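Local coordinates for protein abietadiene synthase, chloroplastic (Abies grandis, PDB 3S9V) that is a chloroplast enzyme of the terpene synthase family, with a largely helical chain and a metal-binding terpene synthase domain, at residues A[507-510]-A[511-515]. Numbering follows the deposited sequence.
Sequences IYFS and PASFI
One face of the Tyr508 ring carries the methyl group of Ala512, a turn further along the helix, with Ala512 CB 4.2 Å from the ring centroid in a CH-pi contact displaced toward the rim beside Tyr508 CE2. Phe509 meets Ser513 in a similar i to i+4 step, but less squarely: Ser513 CB lies off-centre, obliquely to the ring, 3.8 Å from Phe509 CE1. Over one face of the Phe514 ring, again near its rim, sits Pro511 CA, while the carbonyl oxygen of Ser510 approaches the same ring obliquely. Ala512 and Ser513 suit their places because a methyl or a short CH2 fits beside an aromatic ring four residues earlier.

Pro511 kinks the helix. Its nitrogen has no hydrogen to give, and its ring carbon CD stands where the amide hydrogen would be, 3.3 Å from Ile507 O, so the bond back to that carbonyl is lost. The regular pattern resumes at once, Ala512 N bonding to Tyr508 O at 3.3 Å and Ser513 N to Phe509 O at 2.8 Å. Ser513 N also reaches Ser510 O, from well above its carbonyl plane. That oxygen receives a second, in-plane bond from Ser513 OG at 2.7 Å, on a lone pair. Ser513 OG lies between its own backbone N and carbonyl carbon (chi1 81°), which turns the hydroxyl toward that oxygen, where a serine can satisfy its buried polar end within its own helix.

This part of helix 504-514 is mostly buried; Ile507, partly exposed, meets helix 521-541. Tyr508 suits its place between helices 461-491 and 521-541, its ring packing among side chains while its hydroxyl bonds to Glu481; Phe509 rests on helix 768-781, and Ser510, Ser513 and Phe514 touch helix 741-757.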
loop_
_atom_site.group_PDB
_atom_site.type_symbol
_atom_site.label_atom_id
_atom_site.label_comp_id
_atom_site.label_asym_id
_atom_site.label_seq_id
_atom_site.Cartn_x
_atom_site.Cartn_y
_atom_site.Cartn_z
ATOM N N ILE A 507 0.232 -26.450 -1.692
ATOM C CA ILE A 507 1.184 -26.086 -2.737
ATOM C C ILE A 507 0.565 -25.231 -3.841
ATOM O O ILE A 507 1.223 -24.342 -4.388
ATOM C CB ILE A 507 1.806 -27.345 -3.374
ATOM C CG1 ILE A 507 2.737 -28.022 -2.368
ATOM C CG2 ILE A 507 2.565 -26.979 -4.643
ATOM C CD1 ILE A 507 3.410 -29.270 -2.906
ATOM N N TYR A 508 -0.693 -25.496 -4.171
ATOM C CA TYR A 508 -1.373 -24.739 -5.216
ATOM C C TYR A 508 -1.648 -23.311 -4.747
ATOM O O TYR A 508 -1.754 -22.386 -5.553
ATOM C CB TYR A 508 -2.691 -25.412 -5.601
ATOM C CG TYR A 508 -3.473 -24.610 -6.609
ATOM C CD1 TYR A 508 -2.999 -24.442 -7.907
ATOM C CD2 TYR A 508 -4.652 -23.958 -6.247
ATOM C CE1 TYR A 508 -3.672 -23.643 -8.823
ATOM C CE2 TYR A 508 -5.333 -23.151 -7.151
ATOM C CZ TYR A 508 -4.834 -22.997 -8.437
ATOM O OH TYR A 508 -5.479 -22.172 -9.329
ATOM N N PHE A 509 -1.764 -23.143 -3.436
ATOM C CA PHE A 509 -2.017 -21.835 -2.852
ATOM C C PHE A 509 -0.948 -20.829 -3.261
ATOM O O PHE A 509 -1.252 -19.684 -3.591
ATOM C CB PHE A 509 -2.040 -21.932 -1.326
ATOM C CG PHE A 509 -1.739 -20.628 -0.631
ATOM C CD1 PHE A 509 -2.666 -19.592 -0.630
ATOM C CD2 PHE A 509 -0.515 -20.427 -0.005
ATOM C CE1 PHE A 509 -2.376 -18.378 -0.016
ATOM C CE2 PHE A 509 -0.214 -19.207 0.614
ATOM C CZ PHE A 509 -1.145 -18.187 0.608
ATOM N N SER A 510 0.304 -21.268 -3.221
ATOM C CA SER A 510 1.429 -20.409 -3.547
ATOM C C SER A 510 1.286 -19.618 -4.840
ATOM O O SER A 510 1.104 -18.404 -4.803
ATOM C CB SER A 510 2.724 -21.226 -3.569
ATOM O OG SER A 510 3.020 -21.710 -2.273
ATOM N N PRO A 511 1.356 -20.283 -6.001
ATOM C CA PRO A 511 1.219 -19.487 -7.223
ATOM C C PRO A 511 -0.134 -18.785 -7.332
ATOM O O PRO A 511 -0.231 -17.689 -7.882
ATOM C CB PRO A 511 1.432 -20.517 -8.326
ATOM C CG PRO A 511 0.830 -21.747 -7.734
ATOM C CD PRO A 511 1.349 -21.724 -6.310
ATOM N N ALA A 512 -1.173 -19.416 -6.805
ATOM C CA ALA A 512 -2.509 -18.842 -6.863
ATOM C C ALA A 512 -2.568 -17.512 -6.122
ATOM O O ALA A 512 -3.336 -16.631 -6.472
ATOM C CB ALA A 512 -3.526 -19.823 -6.268
ATOM N N SER A 513 -1.745 -17.370 -5.096
ATOM C CA SER A 513 -1.731 -16.150 -4.311
ATOM C C SER A 513 -1.061 -14.963 -5.011
ATOM O O SER A 513 -1.337 -13.811 -4.654
ATOM C CB SER A 513 -1.034 -16.396 -2.973
ATOM O OG SER A 513 0.378 -16.352 -3.127
ATOM N N PHE A 514 -0.191 -15.218 -5.993
ATOM C CA PHE A 514 0.479 -14.109 -6.675
ATOM C C PHE A 514 0.301 -14.000 -8.189
ATOM O O PHE A 514 0.195 -12.890 -8.702
ATOM C CB PHE A 514 1.974 -14.048 -6.287
ATOM C CG PHE A 514 2.791 -15.236 -6.732
ATOM C CD1 PHE A 514 3.291 -15.312 -8.031
ATOM C CD2 PHE A 514 3.087 -16.265 -5.840
ATOM C CE1 PHE A 514 4.082 -16.400 -8.441
ATOM C CE2 PHE A 514 3.874 -17.355 -6.232
ATOM C CZ PHE A 514 4.370 -17.422 -7.537
ATOM N N ILE A 515 0.282 -15.116 -8.914
ATOM C CA ILE A 515 0.055 -15.060 -10.370
ATOM C C ILE A 515 -1.326 -15.650 -10.591
ATOM O O ILE A 515 -1.499 -16.701 -11.204
ATOM C CB ILE A 515 1.105 -15.863 -11.191
ATOM C CG1 ILE A 515 1.274 -17.276 -10.624
ATOM C CG2 ILE A 515 2.423 -15.110 -11.212
ATOM C CD1 ILE A 515 2.050 -18.215 -11.544
#